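Local atomic coordinates of putative CRISPR-associated endoribonuclease-like protein Cas6nc (Pyrococcus horikoshii, PDB entry 3QJL), a protein that binds CRISPR RNA as a Cas6-family protein of the prokaryotic adaptive immune system, forming a homodimer when crystallised with that RNA. Residues N128-L133 / M209-A214; L159-L164 / F185-L190; K166-R171 / E217-F222. One frame throughout, in Å; residues are numbered along the deposited sequence.

Interaction 1 of 3, residues N128-L133 / M209-A214; sequences NVFSTL and MVFRYA. With nucleotides of chain B.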
# COMPACT_ATOMS: atom_id res chain seq x y z
N ASN A 128 11.62 10.60 -14.99
CA ASN A 128 11.88 9.31 -14.40
C ASN A 128 10.77 8.88 -13.46
O ASN A 128 10.17 9.71 -12.78
CB ASN A 128 13.21 9.38 -13.67
CG ASN A 128 14.34 9.79 -14.58
OD1 ASN A 128 14.69 9.06 -15.51
ND2 ASN A 128 14.91 10.97 -14.34
N VAL A 129 10.49 7.58 -13.44
CA VAL A 129 9.51 7.05 -12.51
C VAL A 129 10.22 6.36 -11.37
O VAL A 129 10.76 5.28 -11.55
CB VAL A 129 8.60 6.02 -13.16
CG1 VAL A 129 7.58 5.52 -12.14
CG2 VAL A 129 7.91 6.63 -14.36
N PHE A 130 10.19 6.98 -10.20
CA PHE A 130 10.90 6.44 -9.06
C PHE A 130 9.93 5.72 -8.16
O PHE A 130 8.78 6.12 -8.04
CB PHE A 130 11.57 7.55 -8.25
CG PHE A 130 12.71 8.21 -8.94
CD1 PHE A 130 13.94 7.58 -9.03
CD2 PHE A 130 12.57 9.47 -9.47
CE1 PHE A 130 15.00 8.20 -9.64
CE2 PHE A 130 13.62 10.09 -10.10
CZ PHE A 130 14.84 9.45 -10.18
N SER A 131 10.41 4.65 -7.55
CA SER A 131 9.73 4.03 -6.44
C SER A 131 10.64 4.21 -5.26
O SER A 131 11.86 4.25 -5.40
CB SER A 131 9.48 2.55 -6.70
OG SER A 131 9.78 1.79 -5.53
N THR A 132 10.05 4.33 -4.08
CA THR A 132 10.76 4.58 -2.85
C THR A 132 11.41 3.27 -2.36
O THR A 132 10.80 2.20 -2.43
CB THR A 132 9.77 5.18 -1.83
OG1 THR A 132 10.43 5.49 -0.61
CG2 THR A 132 8.64 4.18 -1.55
N LEU A 133 12.69 3.32 -2.00
CA LEU A 133 13.35 2.17 -1.37
C LEU A 133 13.38 2.31 0.16
O LEU A 133 13.56 1.34 0.90
CB LEU A 133 14.78 2.04 -1.92
CG LEU A 133 15.35 0.75 -2.52
CD1 LEU A 133 14.28 -0.16 -3.06
CD2 LEU A 133 16.34 1.10 -3.62
N MET A 209 6.13 5.57 -1.71
CA MET A 209 5.37 5.94 -2.88
C MET A 209 6.09 5.58 -4.16
O MET A 209 7.32 5.39 -4.17
CB MET A 209 5.12 7.44 -2.85
CG MET A 209 6.40 8.24 -2.76
SD MET A 209 6.16 10.01 -2.58
CE MET A 209 4.64 10.15 -3.51
N VAL A 210 5.32 5.47 -5.24
CA VAL A 210 5.90 5.45 -6.57
C VAL A 210 5.52 6.79 -7.17
O VAL A 210 4.35 7.14 -7.16
CB VAL A 210 5.31 4.33 -7.41
CG1 VAL A 210 5.59 4.57 -8.88
CG2 VAL A 210 5.87 3.00 -6.96
N PHE A 211 6.49 7.55 -7.66
CA PHE A 211 6.18 8.87 -8.21
C PHE A 211 6.95 9.16 -9.48
O PHE A 211 7.92 8.48 -9.79
CB PHE A 211 6.44 9.96 -7.18
CG PHE A 211 7.86 10.05 -6.73
CD1 PHE A 211 8.36 9.15 -5.80
CD2 PHE A 211 8.69 11.04 -7.22
CE1 PHE A 211 9.67 9.24 -5.38
CE2 PHE A 211 10.00 11.13 -6.81
CZ PHE A 211 10.49 10.23 -5.88
N ARG A 212 6.49 10.17 -10.23
CA ARG A 212 7.18 10.59 -11.43
C ARG A 212 7.84 11.92 -11.19
O ARG A 212 7.21 12.85 -10.68
CB ARG A 212 6.26 10.69 -12.63
CG ARG A 212 6.94 11.40 -13.81
CD ARG A 212 6.15 11.34 -15.10
NE ARG A 212 5.79 9.97 -15.44
CZ ARG A 212 4.58 9.46 -15.24
NH1 ARG A 212 3.63 10.23 -14.71
NH2 ARG A 212 4.31 8.20 -15.57
N TYR A 213 9.12 12.00 -11.55
CA TYR A 213 9.91 13.19 -11.36
C TYR A 213 10.00 13.86 -12.71
O TYR A 213 10.13 13.18 -13.72
CB TYR A 213 11.30 12.80 -10.89
CG TYR A 213 12.22 13.97 -10.68
CD1 TYR A 213 12.81 14.62 -11.76
CD2 TYR A 213 12.51 14.43 -9.40
CE1 TYR A 213 13.66 15.70 -11.57
CE2 TYR A 213 13.36 15.50 -9.20
CZ TYR A 213 13.93 16.13 -10.29
OH TYR A 213 14.77 17.21 -10.09
N ALA A 214 9.91 15.18 -12.74
CA ALA A 214 10.17 15.94 -13.96
C ALA A 214 10.98 17.20 -13.62
O ALA A 214 11.00 17.62 -12.46
CB ALA A 214 8.87 16.31 -14.64
P A B 4 9.45 -2.51 -5.13
OP1 A B 4 10.59 -3.35 -5.57
OP2 A B 4 9.64 -1.59 -3.99
O5' A B 4 8.84 -1.72 -6.36
C5' A B 4 7.56 -1.11 -6.27
C4' A B 4 6.69 -1.44 -7.45
O4' A B 4 7.46 -1.27 -8.67
C3' A B 4 6.17 -2.87 -7.49
O3' A B 4 4.90 -2.89 -8.14
C2' A B 4 7.18 -3.58 -8.37
O2' A B 4 6.68 -4.75 -9.00
C1' A B 4 7.52 -2.48 -9.38
N9 A B 4 8.86 -2.59 -9.96
C8 A B 4 10.04 -2.87 -9.32
N7 A B 4 11.09 -2.86 -10.12
C5 A B 4 10.55 -2.55 -11.36
C6 A B 4 11.15 -2.38 -12.62
N6 A B 4 12.46 -2.52 -12.84
N1 A B 4 10.34 -2.07 -13.65
C2 A B 4 9.02 -1.92 -13.42
N3 A B 4 8.34 -2.04 -12.28
C4 A B 4 9.18 -2.36 -11.28
P C B 5 3.64 -2.12 -7.49
OP1 C B 5 3.65 -2.43 -6.04
OP2 C B 5 2.45 -2.48 -8.29
O5' C B 5 4.01 -0.59 -7.71
C5' C B 5 3.90 0.01 -8.99
C4' C B 5 2.85 1.08 -9.01
O4' C B 5 3.29 2.18 -9.85
C3' C B 5 1.49 0.64 -9.55
O3' C B 5 0.46 1.32 -8.83
C2' C B 5 1.53 1.13 -10.99
O2' C B 5 0.27 1.36 -11.57
C1' C B 5 2.34 2.41 -10.87
N1 C B 5 3.08 2.79 -12.09
C2 C B 5 2.62 3.85 -12.88
O2 C B 5 1.57 4.44 -12.55
N3 C B 5 3.32 4.19 -13.98
C4 C B 5 4.43 3.53 -14.32
N4 C B 5 5.07 3.91 -15.42
C5 C B 5 4.93 2.45 -13.53
C6 C B 5 4.23 2.12 -12.43
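Phe130 sets its CB over one face of the Phe211 ring, 4.0 Å from the ring centroid and displaced toward the rim, a CH-pi contact. The Phe211 ring reaches Phe130 because chi1 of 61° places CG between its own backbone N and carbonyl carbon, which lays the ring across the strand pair. The ring planes are tilted 35° to each other. Farther along the same face, Phe130 and Tyr213 run side by side, and Tyr213 CB touches the Phe130 ring at its edge, 3.7 Å from Phe130 CE2.

The opposite face carries Val129, Ser131 and Val210 and is met by the RNA. CG1 of Val129 meets CG1 of Val210 at 3.9 Å, and the same Val210 methyl lies 3.5 Å from O4' of C5 of chain B. Ser131 lies beside Val210, its CB 3.6 Å from Val210 CG2, and faces the phosphate side of A4 of chain B.

Behind both layers stands an antiparallel backbone pairing. Phe130 and Phe211 form a hydrogen-bonded pair, with Phe211 N reaching Phe130 O at 2.7 Å; Asn128 and Tyr213 form another, in which Tyr213 N bonds to Asn128 O. Val129–Arg212 and Ser131–Val210 are the non-hydrogen-bonded pairs. The phenol OH of Tyr213 is bound by Ser216 O, and the amide oxygen of Asn128 by Gly125 N.

This is antiparallel pairing in the C-terminal sheet of a ferredoxin-fold protein of the Cas6 (RAMP) family. Strand 128-132 lies between strands 204-215 and 239-242, with strand 185-189 also pairing with 204-215 and helix 217-226 packing on Tyr213.

Interaction 2 of 3, residues L159-L164 / F185-L190; sequences LFMDRL and FTIEVL. With nucleotides of chain B.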
# COMPACT_ATOMS: atom_id res chain seq x y z
N LEU A 159 1.90 22.37 1.36
CA LEU A 159 3.24 22.93 1.44
C LEU A 159 4.33 21.94 1.05
O LEU A 159 5.51 22.28 1.07
CB LEU A 159 3.51 23.44 2.85
CG LEU A 159 2.52 24.50 3.35
CD1 LEU A 159 2.71 24.77 4.84
CD2 LEU A 159 2.62 25.79 2.52
N PHE A 160 3.93 20.72 0.69
CA PHE A 160 4.90 19.67 0.42
C PHE A 160 5.91 20.03 -0.67
O PHE A 160 7.10 20.22 -0.41
CB PHE A 160 4.19 18.37 0.06
CG PHE A 160 5.11 17.21 -0.15
CD1 PHE A 160 5.45 16.38 0.91
CD2 PHE A 160 5.63 16.93 -1.40
CE1 PHE A 160 6.29 15.30 0.73
CE2 PHE A 160 6.47 15.84 -1.59
CZ PHE A 160 6.81 15.04 -0.54
N MET A 161 5.41 20.14 -1.90
CA MET A 161 6.24 20.39 -3.07
C MET A 161 7.17 21.58 -2.87
O MET A 161 8.32 21.55 -3.29
CB MET A 161 5.36 20.63 -4.30
CG MET A 161 6.06 20.48 -5.62
SD MET A 161 6.79 18.85 -5.82
CE MET A 161 8.51 19.16 -5.39
N ASP A 162 6.67 22.63 -2.24
CA ASP A 162 7.48 23.82 -2.06
C ASP A 162 8.54 23.58 -1.00
O ASP A 162 9.67 24.07 -1.10
CB ASP A 162 6.63 25.02 -1.68
CG ASP A 162 7.48 26.23 -1.36
OD1 ASP A 162 7.90 26.92 -2.31
OD2 ASP A 162 7.75 26.47 -0.15
N ARG A 163 8.19 22.83 0.03
CA ARG A 163 9.15 22.50 1.06
C ARG A 163 10.24 21.57 0.51
O ARG A 163 11.42 21.76 0.76
CB ARG A 163 8.43 21.88 2.25
CG ARG A 163 9.33 21.53 3.38
CD ARG A 163 9.90 22.74 4.07
NE ARG A 163 10.78 22.28 5.14
CZ ARG A 163 12.11 22.45 5.18
NH1 ARG A 163 12.73 23.13 4.22
NH2 ARG A 163 12.80 21.96 6.20
N LEU A 164 9.84 20.56 -0.27
CA LEU A 164 10.78 19.57 -0.79
C LEU A 164 11.76 20.22 -1.73
O LEU A 164 12.95 19.91 -1.70
CB LEU A 164 10.03 18.47 -1.54
CG LEU A 164 10.87 17.44 -2.29
CD1 LEU A 164 11.71 16.58 -1.32
CD2 LEU A 164 9.99 16.57 -3.16
N PHE A 185 11.63 21.72 -10.34
CA PHE A 185 11.15 20.37 -10.57
C PHE A 185 9.81 20.09 -9.89
O PHE A 185 9.42 20.77 -8.95
CB PHE A 185 12.19 19.34 -10.13
CG PHE A 185 12.28 19.17 -8.65
CD1 PHE A 185 13.18 19.92 -7.91
CD2 PHE A 185 11.50 18.25 -7.99
CE1 PHE A 185 13.29 19.76 -6.54
CE2 PHE A 185 11.60 18.08 -6.61
CZ PHE A 185 12.49 18.84 -5.89
N THR A 186 9.11 19.07 -10.38
CA THR A 186 7.86 18.64 -9.76
C THR A 186 7.91 17.14 -9.60
O THR A 186 8.67 16.46 -10.29
CB THR A 186 6.64 18.94 -10.65
OG1 THR A 186 6.86 18.40 -11.96
CG2 THR A 186 6.38 20.43 -10.74
N ILE A 187 7.09 16.62 -8.69
CA ILE A 187 6.85 15.19 -8.65
C ILE A 187 5.35 14.96 -8.65
O ILE A 187 4.61 15.70 -8.02
CB ILE A 187 7.46 14.53 -7.40
CG1 ILE A 187 6.52 14.69 -6.22
CG2 ILE A 187 8.83 15.12 -7.08
CD1 ILE A 187 6.98 13.93 -5.00
N GLU A 188 4.87 13.95 -9.38
CA GLU A 188 3.48 13.58 -9.20
C GLU A 188 3.32 12.14 -8.72
O GLU A 188 3.85 11.20 -9.33
CB GLU A 188 2.61 13.90 -10.42
CG GLU A 188 2.69 12.92 -11.57
CD GLU A 188 1.59 13.18 -12.60
OE1 GLU A 188 0.50 13.65 -12.19
OE2 GLU A 188 1.83 12.92 -13.80
N VAL A 189 2.61 11.99 -7.61
CA VAL A 189 2.43 10.72 -6.95
C VAL A 189 1.65 9.76 -7.83
O VAL A 189 0.75 10.16 -8.56
CB VAL A 189 1.68 10.93 -5.64
CG1 VAL A 189 1.34 9.62 -4.98
CG2 VAL A 189 2.49 11.79 -4.73
N LEU A 190 2.00 8.48 -7.77
CA LEU A 190 1.35 7.46 -8.57
C LEU A 190 0.76 6.42 -7.66
O LEU A 190 -0.38 6.05 -7.79
CB LEU A 190 2.30 6.84 -9.59
CG LEU A 190 2.83 7.83 -10.62
CD1 LEU A 190 3.55 7.14 -11.77
CD2 LEU A 190 1.68 8.66 -11.14
P A B 7 -3.20 5.10 -3.96
OP1 A B 7 -1.81 4.61 -3.91
OP2 A B 7 -4.04 4.96 -2.74
O5' A B 7 -3.22 6.60 -4.46
C5' A B 7 -2.22 7.09 -5.33
C4' A B 7 -2.76 8.21 -6.18
O4' A B 7 -3.69 7.66 -7.15
C3' A B 7 -3.56 9.27 -5.44
O3' A B 7 -2.73 10.29 -4.92
C2' A B 7 -4.53 9.77 -6.49
O2' A B 7 -3.90 10.70 -7.34
C1' A B 7 -4.80 8.51 -7.29
N9 A B 7 -5.99 7.78 -6.82
C8 A B 7 -6.03 6.50 -6.32
N7 A B 7 -7.23 6.09 -5.98
C5 A B 7 -8.04 7.18 -6.27
C6 A B 7 -9.42 7.38 -6.13
N6 A B 7 -10.28 6.47 -5.66
N1 A B 7 -9.91 8.57 -6.51
C2 A B 7 -9.07 9.49 -6.99
N3 A B 7 -7.75 9.43 -7.17
C4 A B 7 -7.30 8.23 -6.79
P C B 5 3.64 -2.12 -7.49
OP1 C B 5 3.65 -2.43 -6.04
OP2 C B 5 2.45 -2.48 -8.29
O5' C B 5 4.01 -0.59 -7.71
C5' C B 5 3.90 0.01 -8.99
C4' C B 5 2.85 1.08 -9.01
O4' C B 5 3.29 2.18 -9.85
C3' C B 5 1.49 0.64 -9.55
O3' C B 5 0.46 1.32 -8.83
C2' C B 5 1.53 1.13 -10.99
O2' C B 5 0.27 1.36 -11.57
C1' C B 5 2.34 2.41 -10.87
N1 C B 5 3.08 2.79 -12.09
C2 C B 5 2.62 3.85 -12.88
O2 C B 5 1.57 4.44 -12.55
N3 C B 5 3.32 4.19 -13.98
C4 C B 5 4.43 3.53 -14.32
N4 C B 5 5.07 3.91 -15.42
C5 C B 5 4.93 2.45 -13.53
C6 C B 5 4.23 2.12 -12.43
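Met161 reaches from helix 160-176 to Phe185 and Ile187 of strand 185-189 with a side chain that folds back on itself. From CB, chi1 of -162° carries CG anti to the backbone N; bends at chi2 and chi3 then bring the far end round to the strand. SD arrives 3.6 Å from Ile187 N, a weak N-H...S hydrogen bond, and also lies 4.1 Å from Thr186 CA and 4.2 Å from Ile187 CG1. Beyond it, the methyl CE comes to 3.5 Å from Phe185 CE2, obliquely to the ring.

Two other helix side chains extend the contact. Leu164 crosses Phe185 at about a right angle and puts CD2 at the ring edge, 4.1 Å from Phe185 CE2. Phe160 meets Ile187 CD1 with its ring edge, Phe160 CE2 lying 3.9 Å from that methyl. Phe160 and Leu164 also touch Val138, while the Phe185 ring meets that of Tyr213 nearly parallel. The carbonyl of Phe185 is taken by Arg165 NH2.

The far end of the strand turns to RNA: at the corner, Leu190 CD1 lies 3.4 Å from O2 of C5 of chain B, and Pro68 of the second subunit packs on Glu188 and Leu190.

Here helix 160-176 packs on the sheet of the C-terminal Cas6 region. The contact rests on hydrocarbon and sulfur packing; its one polar link, to a soft sulfur acceptor, is weak, so shape fit probably matters more than directional bonding.

Interaction 3 of 3, residues K166-R171 / E217-F222; sequences KVMILR and EEIARF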
# COMPACT_ATOMS: atom_id res chain seq x y z
N LYS A 166 12.83 23.32 -1.72
CA LYS A 166 13.84 24.03 -0.93
C LYS A 166 14.80 23.09 -0.22
O LYS A 166 15.99 23.38 -0.11
CB LYS A 166 13.18 24.99 0.07
CG LYS A 166 12.72 26.29 -0.55
CD LYS A 166 11.60 26.94 0.21
CE LYS A 166 11.02 28.09 -0.59
NZ LYS A 166 9.66 28.46 -0.12
N VAL A 167 14.31 21.96 0.27
CA VAL A 167 15.19 21.01 0.94
C VAL A 167 16.26 20.50 -0.02
O VAL A 167 17.43 20.46 0.33
CB VAL A 167 14.42 19.84 1.57
CG1 VAL A 167 15.36 18.77 2.03
CG2 VAL A 167 13.61 20.34 2.73
N MET A 168 15.86 20.14 -1.24
CA MET A 168 16.81 19.62 -2.23
C MET A 168 17.83 20.68 -2.63
O MET A 168 19.03 20.45 -2.52
CB MET A 168 16.10 19.07 -3.46
CG MET A 168 15.19 17.88 -3.16
SD MET A 168 15.96 16.60 -2.15
CE MET A 168 16.84 15.69 -3.43
N ILE A 169 17.37 21.83 -3.10
CA ILE A 169 18.29 22.90 -3.45
C ILE A 169 19.26 23.13 -2.31
O ILE A 169 20.47 23.18 -2.50
CB ILE A 169 17.56 24.20 -3.73
CG1 ILE A 169 16.91 24.14 -5.10
CG2 ILE A 169 18.52 25.37 -3.62
CD1 ILE A 169 15.74 25.08 -5.26
N LEU A 170 18.72 23.26 -1.11
CA LEU A 170 19.54 23.49 0.07
C LEU A 170 20.55 22.36 0.24
O LEU A 170 21.77 22.59 0.23
CB LEU A 170 18.64 23.60 1.30
CG LEU A 170 19.10 24.57 2.39
CD1 LEU A 170 19.56 23.81 3.63
CD2 LEU A 170 20.20 25.49 1.85
N ARG A 171 20.06 21.13 0.36
CA ARG A 171 20.92 19.97 0.55
C ARG A 171 22.00 19.89 -0.54
O ARG A 171 23.18 19.70 -0.24
CB ARG A 171 20.10 18.68 0.61
CG ARG A 171 19.51 18.41 1.99
CD ARG A 171 18.87 17.04 2.09
NE ARG A 171 19.78 15.95 1.74
CZ ARG A 171 19.54 15.06 0.78
NH1 ARG A 171 18.40 15.13 0.09
NH2 ARG A 171 20.42 14.10 0.52
N GLU A 217 17.62 18.26 -14.14
CA GLU A 217 18.35 17.02 -14.36
C GLU A 217 19.47 16.79 -13.33
O GLU A 217 19.84 15.65 -13.07
CB GLU A 217 18.89 16.95 -15.79
CG GLU A 217 17.82 17.20 -16.86
CD GLU A 217 18.25 16.72 -18.25
OE1 GLU A 217 19.48 16.65 -18.52
OE2 GLU A 217 17.36 16.43 -19.08
N GLU A 218 19.98 17.86 -12.74
CA GLU A 218 20.96 17.73 -11.66
C GLU A 218 20.36 17.36 -10.30
O GLU A 218 20.95 16.58 -9.55
CB GLU A 218 21.79 18.99 -11.53
CG GLU A 218 21.32 20.12 -12.40
CD GLU A 218 22.18 21.35 -12.27
OE1 GLU A 218 23.35 21.24 -11.82
OE2 GLU A 218 21.69 22.45 -12.63
N ILE A 219 19.20 17.93 -9.97
CA ILE A 219 18.53 17.59 -8.72
C ILE A 219 18.08 16.13 -8.76
O ILE A 219 18.18 15.41 -7.76
CB ILE A 219 17.35 18.53 -8.40
CG1 ILE A 219 17.87 19.91 -8.01
CG2 ILE A 219 16.47 17.97 -7.27
CD1 ILE A 219 16.81 20.97 -7.94
N ALA A 220 17.63 15.68 -9.94
CA ALA A 220 17.29 14.27 -10.15
C ALA A 220 18.49 13.36 -9.86
O ALA A 220 18.36 12.37 -9.12
CB ALA A 220 16.76 14.03 -11.55
N ARG A 221 19.65 13.67 -10.43
CA ARG A 221 20.84 12.90 -10.13
C ARG A 221 21.09 12.95 -8.63
O ARG A 221 21.37 11.92 -7.99
CB ARG A 221 22.07 13.40 -10.90
CG ARG A 221 22.32 12.67 -12.23
CD ARG A 221 23.40 13.33 -13.11
NE ARG A 221 24.72 13.41 -12.48
CZ ARG A 221 25.74 12.56 -12.70
NH1 ARG A 221 25.60 11.54 -13.53
NH2 ARG A 221 26.91 12.74 -12.07
N PHE A 222 20.95 14.14 -8.05
CA PHE A 222 21.23 14.31 -6.63
C PHE A 222 20.34 13.43 -5.74
O PHE A 222 20.84 12.78 -4.82
CB PHE A 222 21.11 15.76 -6.18
CG PHE A 222 21.52 15.98 -4.76
CD1 PHE A 222 22.86 16.01 -4.42
CD2 PHE A 222 20.58 16.09 -3.77
CE1 PHE A 222 23.25 16.18 -3.11
CE2 PHE A 222 20.96 16.26 -2.46
CZ PHE A 222 22.30 16.31 -2.13
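Phe222 lays one side of its ring against Met168 and Arg171 of helix 160-176. With CG anti to the backbone N (chi1 -174°), the ring extends toward the other helix, and Met168 CE meets it at the edge, in plane, 3.8 Å from Phe222 CD2. At the next ring atom, Phe222 CE2 sits over one face of the Arg171 guanidinium, 3.7 Å from Arg171 NH2, with the two planes 48° apart. One turn back, Ile219 CG2 packs on Met168 CB at 4.0 Å.

This buried middle thins out toward Ile169, which starts away from the partner helix and brings only CG1 near Ile219 CD1, at 4.3 Å. Lys166 and Leu170 on one helix and Glu217 and Arg221 on the other point off the outer sides and take no part. Two helices of the C-terminal Cas6 region cross here at nearly a right angle (82°), their segment axes 10.6 Å apart, and Met168 and Ile219 both touch Phe185 of strand 185-189.

The charged group is well provided for: Arg171 NE bonds to His51 O, NH2 to Gly52 O and NH1 to Gly227 O. Three carbonyls would fix the guanidinium's rotation and probably favour its positive charge, while Phe222 CE2 packs over its flat face.

How the interactions relate
All three interactions build one unit in the C-terminal half of this Cas6-family chain. Interactions 1 and 2 share a sheet: strand 204-215 pairs with strand 185-189, Val210 O lying 2.8 Å from Leu190 N and Ala214 N 3.0 Å from Thr186 O. Interactions 2 and 3 both use helix 160-176, and Phe185 joins them, its CE1 3.7 Å from Ile219 CG2. Tyr213 ties interaction 1 to interaction 3, since strand 204-215 runs on into helix 217-226. Their centres lie 11 to 15 Å apart. RNA touches interactions 1 and 2, with C5 of chain B reaching both Val210 and Leu190; interaction 3 stays about 11 Å from it at the nearest atoms.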